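Local coordinates for putative sugar binding protein (Bacteroides vulgatus ATCC 8482, PDB 3KEZ) that probably binds sugars or other nutrients at the outer membrane, as a calcium-binding member of the SusD family, at residues D401-R404 / T408-R411; Y138-G143 / D432-K437; M429-D432 / K437-L440; G65-F70 / N76-H81; V205-G210 / A345-Q350. One frame throughout, in Å; residues are numbered along the deposited sequence.

Along the chain contact 4 comes first, then the 138-143 half of contact 2, contact 5, contact 1 and contact 3, whose residues overlap the second half of contact 2. Contacts 1, 2 and 3 form a compact group with centres 9 to 11 Å apart; contacts 1 and 3 each use one strand of the two-stranded antiparallel sheet 409-410/430-431. Contact 4 joins this group from beyond contact 3, at about 12 Å between centres. Contact 5 lies about 16 Å from contact 1 and 17 Å from contact 2 by centres, touching both, and meets contact 1 through the salt bridge Arg404-Glu346. Contacts 2 and 5 each join segments far apart in sequence.

Contact 1: residues D401-R404 / T408-R411; sequences DVIR and TVKR
Val409 presents its CG2 methyl to two side chains of helix 398-403, Val402 and Ile403, and these three residues bury most of the 154 Å² shared by the segments. Val402 CG1 lies 3.6 Å from Val409 CG2, with Val402 CB only slightly farther from the same methyl. Ile403 reaches it by its far end: the bond to CB does not aim at the strand, yet CD1 stops 3.7 Å from Val409 CG2, with CG1 close behind. Both helix side chains cross Val409 at about a right angle, and CG2 is the one methyl of the valine that they use. Because CG1 of Val402 stands anti to the backbone N (chi1 179°), it also lies against the main chain just before the strand, 3.7 Å from Thr408 C. No hydrogen bond crosses, and the evidence is for purely apolar packing. Within the helix segment, Arg404 NE grips Asp401 OD1 at 2.9 Å, side-on, and NH2 of the same guanidinium shares that oxygen. Among its neighbours, Val409 pairs through its backbone with Tyr431 of strand 430-431, Met407 and Pro137 pack on Val402 and Ile403 respectively, and helix 195-209 meets Asp401 and Arg404 through Tyr208 and Leu207.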
# COMPACT_ATOMS: atom_id res chain seq x y z
N ASP A 401 9.95 1.69 -2.58
CA ASP A 401 11.00 0.95 -1.89
C ASP A 401 12.39 1.19 -2.45
O ASP A 401 13.38 1.17 -1.72
CB ASP A 401 10.70 -0.55 -1.90
CG ASP A 401 9.50 -0.91 -1.04
OD1 ASP A 401 9.24 -0.19 -0.03
OD2 ASP A 401 8.80 -1.91 -1.38
N VAL A 402 12.48 1.38 -3.76
CA VAL A 402 13.74 1.78 -4.34
C VAL A 402 14.07 3.24 -3.93
O VAL A 402 15.16 3.54 -3.37
CB VAL A 402 13.67 1.66 -5.87
CG1 VAL A 402 14.99 2.11 -6.49
CG2 VAL A 402 13.38 0.21 -6.26
N ILE A 403 13.11 4.12 -4.18
CA ILE A 403 13.33 5.56 -4.10
C ILE A 403 13.63 5.98 -2.65
O ILE A 403 14.50 6.81 -2.41
CB ILE A 403 12.15 6.36 -4.69
CG1 ILE A 403 12.06 6.21 -6.22
CG2 ILE A 403 12.24 7.85 -4.28
CD1 ILE A 403 13.29 6.76 -7.04
N ARG A 404 12.94 5.35 -1.69
CA ARG A 404 13.04 5.75 -0.28
C ARG A 404 14.41 5.47 0.29
O ARG A 404 14.83 6.05 1.31
CB ARG A 404 11.97 5.03 0.56
CG ARG A 404 12.19 3.54 0.84
CD ARG A 404 10.95 3.00 1.57
NE ARG A 404 10.86 1.54 1.56
CZ ARG A 404 11.56 0.71 2.34
NH1 ARG A 404 12.53 1.15 3.13
NH2 ARG A 404 11.37 -0.60 2.21
N THR A 408 18.39 4.14 -7.31
CA THR A 408 17.92 4.58 -8.62
C THR A 408 17.00 3.50 -9.21
O THR A 408 17.41 2.35 -9.32
CB THR A 408 19.10 4.83 -9.58
OG1 THR A 408 20.04 5.72 -8.94
CG2 THR A 408 18.66 5.43 -10.94
N VAL A 409 15.77 3.87 -9.57
CA VAL A 409 14.91 2.99 -10.38
C VAL A 409 15.52 2.86 -11.78
O VAL A 409 15.78 3.87 -12.47
CB VAL A 409 13.46 3.50 -10.44
CG1 VAL A 409 12.60 2.66 -11.42
CG2 VAL A 409 12.82 3.58 -8.97
N LYS A 410 15.81 1.64 -12.20
CA LYS A 410 16.41 1.42 -13.53
C LYS A 410 15.55 0.41 -14.31
O LYS A 410 15.57 -0.77 -14.02
CB LYS A 410 17.85 0.90 -13.37
CG LYS A 410 18.80 2.03 -12.91
CD LYS A 410 20.22 1.58 -12.68
CE LYS A 410 21.12 2.71 -12.20
NZ LYS A 410 22.55 2.30 -12.17
N ARG A 411 14.73 0.90 -15.23
CA ARG A 411 14.00 0.07 -16.18
C ARG A 411 14.99 -0.51 -17.20
O ARG A 411 15.82 0.23 -17.71
CB ARG A 411 12.92 0.91 -16.88
CG ARG A 411 11.81 1.33 -15.93
CD ARG A 411 10.98 2.42 -16.49
NE ARG A 411 9.80 2.64 -15.67
CZ ARG A 411 8.91 3.59 -15.87
NH1 ARG A 411 9.04 4.50 -16.87
NH2 ARG A 411 7.85 3.64 -15.09

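Contact 2: residues Y138-G143 / D432-K437; sequences YLKDNG and DWNFHK. With PO4 (phosphate ion), chain D; EDO (1,2-ethanediol), chain I.
The Trp433 indole carries Lys140 over one face: Lys140 CA sits 3.5 Å from the centroid of the six-membered ring and only 10° off its normal, a CH-pi contact. Lys140 N approaches the same ring, 3.4 Å from Trp433 CZ3, while Asn434 CG lies at the indole edge, in its plane. The imidazole of His436 takes phosphate O4 at its edge, with ND1 2.6 Å from O4, and has Lys437 CG over one face; one face of the Phe435 ring receives Lys437 CB. Lys140 and Trp433 slide past each other in opposite directions. Lys140 CG is anti to the backbone N (chi1 -176°) and the rest of the chain is extended, which lays CB and CG along the indole and carries NZ beyond it. Lys140 NZ donates to Trp433 O at 2.9 Å, with a C=O...N angle of 144°, and a water links the same ammonium to Asn434 OD1. His436 N also donates to phosphate O4, at 2.7 Å; the anion probably came from the crystallisation liquor. Asp432 braces the start of the loop: its OD1 accepts from Asn434 N at 2.8 Å, an Asx turn within a type I beta turn from Asp432 to Phe435. This turn follows strand 430-431 and packs at the surface on the short, weakly bonded helix 138-141, remote in sequence.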
# COMPACT_ATOMS: atom_id res chain seq x y z
N TYR A 138 11.28 10.92 2.87
CA TYR A 138 11.82 11.43 4.12
C TYR A 138 13.34 11.46 4.11
O TYR A 138 13.95 12.51 4.35
CB TYR A 138 11.32 10.58 5.29
CG TYR A 138 11.77 11.14 6.60
CD1 TYR A 138 13.02 10.80 7.13
CD2 TYR A 138 10.99 12.07 7.31
CE1 TYR A 138 13.46 11.33 8.30
CE2 TYR A 138 11.44 12.61 8.49
CZ TYR A 138 12.68 12.24 8.97
OH TYR A 138 13.18 12.76 10.12
N LEU A 139 13.97 10.32 3.79
CA LEU A 139 15.41 10.20 3.89
C LEU A 139 16.21 11.00 2.86
O LEU A 139 17.42 11.12 3.01
CB LEU A 139 15.84 8.74 3.87
CG LEU A 139 15.38 7.99 5.08
CD1 LEU A 139 15.61 6.53 4.79
CD2 LEU A 139 16.20 8.53 6.34
N LYS A 140 15.56 11.57 1.87
CA LYS A 140 16.25 12.52 0.97
C LYS A 140 16.87 13.70 1.75
O LYS A 140 18.01 14.10 1.49
CB LYS A 140 15.30 13.06 -0.11
CG LYS A 140 15.95 13.97 -1.15
CD LYS A 140 14.99 14.37 -2.27
CE LYS A 140 15.61 15.26 -3.34
NZ LYS A 140 14.56 15.88 -4.21
N ASP A 141 16.13 14.21 2.72
CA ASP A 141 16.56 15.38 3.46
C ASP A 141 15.96 15.44 4.86
O ASP A 141 15.63 16.51 5.34
CB ASP A 141 16.13 16.63 2.68
CG ASP A 141 14.63 16.60 2.35
OD1 ASP A 141 13.88 15.67 2.83
OD2 ASP A 141 14.23 17.46 1.58
N ASN A 142 15.76 14.29 5.48
CA ASN A 142 15.08 14.19 6.79
C ASN A 142 13.77 14.93 6.90
O ASN A 142 13.49 15.55 7.92
CB ASN A 142 16.02 14.56 7.94
CG ASN A 142 17.17 13.58 8.08
OD1 ASN A 142 17.04 12.39 7.72
ND2 ASN A 142 18.32 14.09 8.55
N GLY A 143 12.96 14.80 5.84
CA GLY A 143 11.62 15.33 5.80
C GLY A 143 11.57 16.85 5.68
O GLY A 143 10.56 17.43 6.01
N ASP A 432 15.82 8.67 -9.76
CA ASP A 432 16.02 8.57 -8.34
C ASP A 432 15.20 9.68 -7.69
O ASP A 432 14.40 10.28 -8.35
CB ASP A 432 17.51 8.68 -8.00
CG ASP A 432 18.15 9.96 -8.53
OD1 ASP A 432 17.49 11.04 -8.67
OD2 ASP A 432 19.36 9.89 -8.80
N TRP A 433 15.44 9.96 -6.41
CA TRP A 433 14.65 10.96 -5.68
C TRP A 433 14.88 12.41 -6.12
O TRP A 433 14.26 13.32 -5.56
CB TRP A 433 14.78 10.77 -4.17
CG TRP A 433 16.19 10.94 -3.58
CD1 TRP A 433 17.23 11.69 -4.07
CD2 TRP A 433 16.64 10.40 -2.35
NE1 TRP A 433 18.32 11.61 -3.24
CE2 TRP A 433 17.98 10.81 -2.17
CE3 TRP A 433 16.06 9.57 -1.38
CZ2 TRP A 433 18.72 10.43 -1.06
CZ3 TRP A 433 16.79 9.21 -0.29
CH2 TRP A 433 18.10 9.63 -0.13
N ASN A 434 15.72 12.62 -7.14
CA ASN A 434 15.89 13.93 -7.72
C ASN A 434 14.96 14.12 -8.90
O ASN A 434 14.89 15.21 -9.42
CB ASN A 434 17.34 14.19 -8.13
CG ASN A 434 18.27 14.18 -6.94
OD1 ASN A 434 18.12 15.01 -6.05
ND2 ASN A 434 19.21 13.23 -6.89
N PHE A 435 14.28 13.07 -9.35
CA PHE A 435 13.41 13.18 -10.53
C PHE A 435 12.09 13.81 -10.06
O PHE A 435 11.42 13.26 -9.18
CB PHE A 435 13.18 11.79 -11.10
CG PHE A 435 12.25 11.72 -12.27
CD1 PHE A 435 12.29 12.65 -13.29
CD2 PHE A 435 11.37 10.64 -12.37
CE1 PHE A 435 11.43 12.53 -14.39
CE2 PHE A 435 10.53 10.51 -13.46
CZ PHE A 435 10.57 11.44 -14.47
N HIS A 436 11.72 14.94 -10.65
CA HIS A 436 10.61 15.73 -10.11
C HIS A 436 9.29 15.06 -10.33
O HIS A 436 8.34 15.33 -9.60
CB HIS A 436 10.61 17.14 -10.65
CG HIS A 436 10.09 17.27 -12.05
ND1 HIS A 436 10.84 16.95 -13.16
CD2 HIS A 436 8.91 17.76 -12.53
CE1 HIS A 436 10.15 17.22 -14.26
NE2 HIS A 436 8.98 17.71 -13.91
N LYS A 437 9.24 14.12 -11.28
CA LYS A 437 7.98 13.48 -11.61
C LYS A 437 7.72 12.21 -10.81
O LYS A 437 6.69 11.60 -11.02
CB LYS A 437 7.84 13.22 -13.11
CG LYS A 437 7.99 14.49 -13.91
CD LYS A 437 7.56 14.39 -15.39
CE LYS A 437 6.10 14.85 -15.57
NZ LYS A 437 5.62 14.82 -17.00
P PO4 D . 14.64 16.49 -12.91
O1 PO4 D . 14.67 17.93 -12.48
O2 PO4 D . 14.98 16.31 -14.37
O3 PO4 D . 15.68 15.72 -12.12
O4 PO4 D . 13.24 16.01 -12.67
C1 EDO I . 21.29 12.71 -9.39
O1 EDO I . 20.04 12.20 -9.86
C2 EDO I . 22.38 12.11 -10.26
O2 EDO I . 22.29 12.69 -11.55
O HOH W 1 16.36 17.10 -5.83

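Contact 3: residues M429-D432 / K437-L440; sequences MEYD and KILL. With EDO (1,2-ethanediol), chain I.
Tyr431 and Ile438 approach each other obliquely, and one pair of atoms carries their meeting: Tyr431 CD2 lies 4.1 Å from Ile438 CG2, an apolar contact. Both residues direct CB toward the other segment. In Tyr431 the ring occupies the crowded position between backbone N and carbonyl carbon (chi1 42°). Ile438 puts CG1 in the equivalent place (chi1 52°), which leaves CG2 beside its own backbone N as the branch that faces the strand. That methyl also comes to 4.3 Å from Asp432 O, so it fits against both the tyrosine ring and the main chain that follows it. Only 96 Å² is buried, and no hydrogen bond crosses. The ring is held from other sides: its hydroxyl bonds to the Thr51 carbonyl, and Phe70 meets it edge-to-face. The bond from CA to CB of Asp432 points away from the 437-440 segment; it is the carbonyl O that meets Ile438, while OD2 accepts from an ethanediol O1 at 2.6 Å. An alanine at Asp432 removes both carboxylate oxygens and would probably leave Asn434 N without its Asx-turn acceptor, making the turn less firmly set, and the ethanediol without this partner. Ile438 O bonds to the Tyr47 hydroxyl, which gives the returning chain a separate tie to helix 43-50. The contact is characteristic of a strand-to-loop return: the loop after strand 430-431, which pairs antiparallel with 409-410, folds back so that Ile438 packs against the buried Tyr431 of that strand.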
# COMPACT_ATOMS: atom_id res chain seq x y z
N MSE A 429 13.81 5.98 -18.20
CA MSE A 429 14.31 4.64 -17.93
C MSE A 429 15.11 4.52 -16.61
O MSE A 429 15.15 3.46 -16.02
CB MSE A 429 15.11 4.13 -19.12
CG MSE A 429 14.26 4.03 -20.44
SE MSE A 429 13.03 2.57 -20.36
CE MSE A 429 14.28 1.08 -20.42
N GLU A 430 15.69 5.61 -16.13
CA GLU A 430 16.45 5.57 -14.89
C GLU A 430 16.13 6.84 -14.14
O GLU A 430 16.16 7.90 -14.74
CB GLU A 430 17.97 5.47 -15.14
CG GLU A 430 18.40 4.28 -16.04
CD GLU A 430 19.89 3.89 -15.92
OE1 GLU A 430 20.74 4.71 -15.51
OE2 GLU A 430 20.22 2.73 -16.28
N TYR A 431 15.82 6.75 -12.86
CA TYR A 431 15.51 7.95 -12.05
C TYR A 431 15.59 7.63 -10.54
O TYR A 431 15.44 6.48 -10.11
CB TYR A 431 14.13 8.51 -12.43
CG TYR A 431 13.07 7.43 -12.62
CD1 TYR A 431 12.87 6.84 -13.87
CD2 TYR A 431 12.29 6.98 -11.54
CE1 TYR A 431 11.90 5.81 -14.05
CE2 TYR A 431 11.35 5.98 -11.69
CZ TYR A 431 11.16 5.38 -12.97
OH TYR A 431 10.21 4.37 -13.14
N ASP A 432 15.82 8.67 -9.76
CA ASP A 432 16.02 8.57 -8.34
C ASP A 432 15.20 9.68 -7.69
O ASP A 432 14.40 10.28 -8.35
CB ASP A 432 17.51 8.68 -8.00
CG ASP A 432 18.15 9.96 -8.53
OD1 ASP A 432 17.49 11.04 -8.67
OD2 ASP A 432 19.36 9.89 -8.80
N LYS A 437 9.24 14.12 -11.28
CA LYS A 437 7.98 13.48 -11.61
C LYS A 437 7.72 12.21 -10.81
O LYS A 437 6.69 11.60 -11.02
CB LYS A 437 7.84 13.22 -13.11
CG LYS A 437 7.99 14.49 -13.91
CD LYS A 437 7.56 14.39 -15.39
CE LYS A 437 6.10 14.85 -15.57
NZ LYS A 437 5.62 14.82 -17.00
N ILE A 438 8.59 11.84 -9.87
CA ILE A 438 8.22 10.77 -8.95
C ILE A 438 7.10 11.23 -8.01
O ILE A 438 6.46 10.41 -7.34
CB ILE A 438 9.37 10.21 -8.05
CG1 ILE A 438 10.06 11.36 -7.33
CG2 ILE A 438 10.28 9.26 -8.81
CD1 ILE A 438 10.65 10.97 -6.03
N LEU A 439 6.88 12.56 -7.95
CA LEU A 439 5.75 13.17 -7.25
C LEU A 439 4.65 13.57 -8.24
O LEU A 439 4.95 14.17 -9.27
CB LEU A 439 6.18 14.46 -6.51
CG LEU A 439 7.43 14.31 -5.66
CD1 LEU A 439 7.75 15.61 -4.93
CD2 LEU A 439 7.31 13.11 -4.65
N LEU A 440 3.39 13.24 -7.94
CA LEU A 440 2.29 13.82 -8.72
C LEU A 440 2.30 15.34 -8.48
O LEU A 440 2.67 15.81 -7.38
CB LEU A 440 0.90 13.22 -8.39
CG LEU A 440 0.56 11.78 -8.82
CD1 LEU A 440 -0.86 11.36 -8.40
CD2 LEU A 440 0.71 11.58 -10.32
C1 EDO I . 21.29 12.71 -9.39
O1 EDO I . 20.04 12.20 -9.86
C2 EDO I . 22.38 12.11 -10.26
O2 EDO I . 22.29 12.69 -11.55

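Contact 4: residues G65-F70 / N76-H81; sequences GNYYRF and NGPSSH
Tyr67 meets Pro78 and His81 from a one-turn helix, 65-68, that ends in a Schellman motif, with Phe70 at positive phi (46°) and its N 3.2 Å from Tyr67 O; the other segment is extended at Pro78 and becomes helical at Ser80, where helix 80-96 begins. Both segments belong to the N-terminal, largely helical part of this SusD-family protein. The tyrosine carries the whole contact on its side, through the hydroxyl end of its ring. With CG anti to the carbonyl carbon (chi1 -59°), the ring extends so that its hydroxyl end reaches Pro78 and His81, although the bond to CB does not aim there. Tyr67 and His81 come from opposite directions and meet rim to rim: the centroids are 5.9 Å apart and the planes make 57°, with neither ring over the face of the other. Pro78 slides past the phenol, its CG 3.5 Å from Tyr67 OH, and its CB also lies at the edge of the imidazole, in plane. The proline and histidine thus border the hydroxyl together. Phe72 meets the Tyr67 ring edge-to-face, while Tyr47 and Val50 of helix 43-50 pack on it and Leu44 of that helix packs on His81. The nearest imidazole atom to the hydroxyl is a carbon: His81 CE1 is 3.2 Å from Tyr67 OH, against 3.7 Å from His81 NE2 to that same oxygen.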
# COMPACT_ATOMS: atom_id res chain seq x y z
N GLY A 65 -1.11 4.20 -18.22
CA GLY A 65 -0.15 4.70 -19.20
C GLY A 65 0.53 5.97 -18.74
O GLY A 65 1.76 6.02 -18.69
N ASN A 66 -0.26 6.99 -18.36
CA ASN A 66 0.29 8.30 -17.98
C ASN A 66 1.12 8.25 -16.67
O ASN A 66 2.10 8.99 -16.51
CB ASN A 66 -0.79 9.33 -17.85
CG ASN A 66 -1.32 9.81 -19.20
OD1 ASN A 66 -0.62 9.79 -20.22
ND2 ASN A 66 -2.56 10.23 -19.19
N TYR A 67 0.77 7.33 -15.77
CA TYR A 67 1.61 7.08 -14.57
C TYR A 67 2.95 6.44 -14.93
O TYR A 67 4.00 6.91 -14.50
CB TYR A 67 0.88 6.21 -13.55
CG TYR A 67 -0.41 6.82 -13.10
CD1 TYR A 67 -1.59 6.67 -13.84
CD2 TYR A 67 -0.45 7.62 -11.97
CE1 TYR A 67 -2.80 7.26 -13.40
CE2 TYR A 67 -1.63 8.20 -11.53
CZ TYR A 67 -2.79 8.02 -12.25
OH TYR A 67 -3.93 8.64 -11.79
N TYR A 68 2.90 5.33 -15.70
CA TYR A 68 4.11 4.62 -16.20
C TYR A 68 5.05 5.55 -16.99
O TYR A 68 6.29 5.50 -16.83
CB TYR A 68 3.70 3.39 -17.05
CG TYR A 68 4.78 2.83 -17.91
CD1 TYR A 68 5.87 2.19 -17.36
CD2 TYR A 68 4.71 2.91 -19.31
CE1 TYR A 68 6.90 1.69 -18.16
CE2 TYR A 68 5.72 2.40 -20.11
CZ TYR A 68 6.82 1.81 -19.54
OH TYR A 68 7.84 1.29 -20.32
N ARG A 69 4.47 6.38 -17.85
CA ARG A 69 5.24 7.26 -18.71
C ARG A 69 5.66 8.57 -18.05
O ARG A 69 6.36 9.39 -18.68
CB ARG A 69 4.46 7.56 -20.01
CG ARG A 69 4.32 6.38 -20.93
CD ARG A 69 3.56 6.66 -22.21
NE ARG A 69 4.09 7.82 -22.92
CZ ARG A 69 3.39 8.87 -23.36
NH1 ARG A 69 2.07 8.95 -23.20
NH2 ARG A 69 4.02 9.86 -23.99
N PHE A 70 5.23 8.78 -16.80
CA PHE A 70 5.37 10.05 -16.12
C PHE A 70 4.95 11.20 -17.03
O PHE A 70 5.70 12.15 -17.25
CB PHE A 70 6.81 10.25 -15.65
CG PHE A 70 7.24 9.21 -14.70
CD1 PHE A 70 6.91 9.31 -13.36
CD2 PHE A 70 7.96 8.11 -15.15
CE1 PHE A 70 7.32 8.35 -12.48
CE2 PHE A 70 8.35 7.13 -14.27
CZ PHE A 70 8.04 7.26 -12.93
N ASN A 76 -2.93 18.74 -16.24
CA ASN A 76 -3.76 17.55 -16.46
C ASN A 76 -3.63 16.44 -15.44
O ASN A 76 -4.23 15.38 -15.58
CB ASN A 76 -3.53 17.00 -17.85
CG ASN A 76 -2.19 16.40 -18.01
OD1 ASN A 76 -1.51 16.08 -17.04
ND2 ASN A 76 -1.77 16.24 -19.26
N GLY A 77 -2.87 16.69 -14.39
CA GLY A 77 -2.64 15.69 -13.39
C GLY A 77 -3.92 15.27 -12.70
O GLY A 77 -4.85 16.08 -12.57
N PRO A 78 -3.97 14.01 -12.21
CA PRO A 78 -5.18 13.53 -11.56
C PRO A 78 -5.48 14.24 -10.25
O PRO A 78 -4.55 14.72 -9.57
CB PRO A 78 -4.85 12.07 -11.26
CG PRO A 78 -3.42 12.05 -11.07
CD PRO A 78 -2.86 13.05 -12.06
N SER A 79 -6.75 14.29 -9.88
CA SER A 79 -7.15 14.86 -8.59
C SER A 79 -7.68 13.87 -7.56
O SER A 79 -7.85 14.25 -6.41
CB SER A 79 -8.19 15.97 -8.78
OG SER A 79 -9.37 15.44 -9.33
N SER A 80 -7.96 12.63 -7.95
CA SER A 80 -8.62 11.64 -7.11
C SER A 80 -7.82 11.25 -5.86
O SER A 80 -8.40 11.05 -4.81
CB SER A 80 -8.89 10.36 -7.91
OG SER A 80 -7.74 10.04 -8.74
N HIS A 81 -6.51 11.10 -6.00
CA HIS A 81 -5.67 10.72 -4.88
C HIS A 81 -5.87 11.76 -3.80
O HIS A 81 -6.13 11.41 -2.66
CB HIS A 81 -4.19 10.66 -5.26
CG HIS A 81 -3.91 9.92 -6.54
ND1 HIS A 81 -4.17 10.45 -7.80
CD2 HIS A 81 -3.34 8.71 -6.75
CE1 HIS A 81 -3.78 9.58 -8.72
NE2 HIS A 81 -3.28 8.52 -8.11

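Contact 5: residues V205-G210 / A345-Q350; sequences VYLYKG and AEAAVQ
Leu207 sets its two methyls against the carboxylate of Glu346, CD1 being 3.8 Å from Glu346 OE1 and CD2 3.9 Å from Glu346 OE2. This is helix-to-helix packing, between the last turns of helices 195-209 and 337-350, in the mostly helical scaffold of a SusD-family protein. The backbones come closest at Leu207 and Ala347, with CA atoms 7.1 Å apart. The bond to CB of Leu207 points toward the other helix, and the side chain crosses the glutamate obliquely. Glu346 is extended, with CG anti to the backbone N (chi1 -179°), and this brings its flat end beside the leucine. No hydrogen bond joins the segments; the carboxylate is buried but paired elsewhere, since OE2 forms a salt bridge with Arg404 NH1. That arginine also packs on Leu207, so apolar and charged contacts share one spot. An alanine in place of Glu346 would probably leave Arg404 NH1 without this buried counter-charge and open a gap beside the Leu207 methyls. Around the pair, Ala215 of helix 212-229 touches Leu207, and Leu381 and Leu385 of helix 381-392 touch Glu346. Helix 195-209 stops just after the contact in a Schellman motif, where Gly210 has positive phi and its N donates to Leu207 O at 2.9 Å. The one apolar pair across the helices is Leu207 CD2 with Ala347 CB, 4.1 Å apart.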
# COMPACT_ATOMS: atom_id res chain seq x y z
N VAL A 205 6.12 2.56 7.94
CA VAL A 205 6.31 4.00 8.05
C VAL A 205 7.66 4.27 8.74
O VAL A 205 8.43 5.08 8.26
CB VAL A 205 5.17 4.69 8.77
CG1 VAL A 205 5.51 6.20 8.99
CG2 VAL A 205 3.85 4.55 8.00
N TYR A 206 7.98 3.53 9.80
CA TYR A 206 9.29 3.65 10.43
C TYR A 206 10.46 3.35 9.49
O TYR A 206 11.53 3.99 9.59
CB TYR A 206 9.37 2.78 11.69
CG TYR A 206 8.60 3.31 12.93
CD1 TYR A 206 8.80 4.60 13.40
CD2 TYR A 206 7.83 2.45 13.71
CE1 TYR A 206 8.18 5.05 14.54
CE2 TYR A 206 7.22 2.90 14.90
CZ TYR A 206 7.41 4.19 15.29
OH TYR A 206 6.85 4.65 16.41
N LEU A 207 10.31 2.36 8.60
CA LEU A 207 11.41 2.07 7.63
C LEU A 207 11.63 3.25 6.74
O LEU A 207 12.77 3.68 6.50
CB LEU A 207 11.08 0.83 6.76
CG LEU A 207 11.03 -0.52 7.44
CD1 LEU A 207 10.52 -1.62 6.52
CD2 LEU A 207 12.42 -0.81 7.97
N TYR A 208 10.54 3.81 6.23
CA TYR A 208 10.66 5.01 5.32
C TYR A 208 11.35 6.18 5.98
O TYR A 208 12.03 6.96 5.32
CB TYR A 208 9.29 5.53 4.86
CG TYR A 208 8.62 4.81 3.72
CD1 TYR A 208 8.44 3.45 3.74
CD2 TYR A 208 8.15 5.51 2.63
CE1 TYR A 208 7.80 2.81 2.72
CE2 TYR A 208 7.50 4.85 1.58
CZ TYR A 208 7.32 3.51 1.64
OH TYR A 208 6.64 2.83 0.64
N LYS A 209 11.13 6.34 7.28
CA LYS A 209 11.79 7.37 8.07
C LYS A 209 13.19 7.01 8.53
O LYS A 209 13.87 7.83 9.07
CB LYS A 209 10.91 7.74 9.28
CG LYS A 209 11.28 8.98 10.00
CD LYS A 209 10.30 9.29 11.08
CE LYS A 209 10.67 10.56 11.80
NZ LYS A 209 11.39 10.24 12.99
N GLY A 210 13.64 5.77 8.32
CA GLY A 210 14.95 5.36 8.83
C GLY A 210 14.99 5.08 10.32
O GLY A 210 16.08 5.08 10.90
N ALA A 345 12.79 -8.19 8.46
CA ALA A 345 14.05 -8.57 7.83
C ALA A 345 14.89 -7.36 7.47
O ALA A 345 16.08 -7.30 7.80
CB ALA A 345 13.80 -9.43 6.61
N GLU A 346 14.26 -6.37 6.85
CA GLU A 346 14.92 -5.13 6.49
C GLU A 346 15.47 -4.39 7.73
O GLU A 346 16.64 -4.03 7.78
CB GLU A 346 14.00 -4.23 5.67
CG GLU A 346 14.67 -2.93 5.25
CD GLU A 346 13.79 -2.00 4.38
OE1 GLU A 346 12.87 -2.46 3.68
OE2 GLU A 346 14.06 -0.78 4.41
N ALA A 347 14.62 -4.23 8.74
CA ALA A 347 15.02 -3.54 9.97
C ALA A 347 16.14 -4.29 10.71
O ALA A 347 17.01 -3.67 11.30
CB ALA A 347 13.81 -3.33 10.89
N ALA A 348 16.11 -5.63 10.67
CA ALA A 348 17.18 -6.44 11.24
C ALA A 348 18.52 -6.16 10.52
O ALA A 348 19.55 -5.96 11.19
CB ALA A 348 16.84 -7.93 11.17
N VAL A 349 18.49 -6.14 9.20
CA VAL A 349 19.69 -5.86 8.41
C VAL A 349 20.21 -4.49 8.80
O VAL A 349 21.40 -4.32 9.11
CB VAL A 349 19.41 -5.88 6.90
CG1 VAL A 349 20.62 -5.22 6.11
CG2 VAL A 349 19.18 -7.33 6.45
N GLN A 350 19.31 -3.51 8.81
CA GLN A 350 19.69 -2.13 9.03
C GLN A 350 20.14 -1.86 10.47
O GLN A 350 20.83 -0.89 10.70
CB GLN A 350 18.59 -1.18 8.56
CG GLN A 350 18.30 -1.26 7.10
CD GLN A 350 19.36 -0.57 6.22
OE1 GLN A 350 20.53 -0.83 6.35
NE2 GLN A 350 18.93 0.31 5.36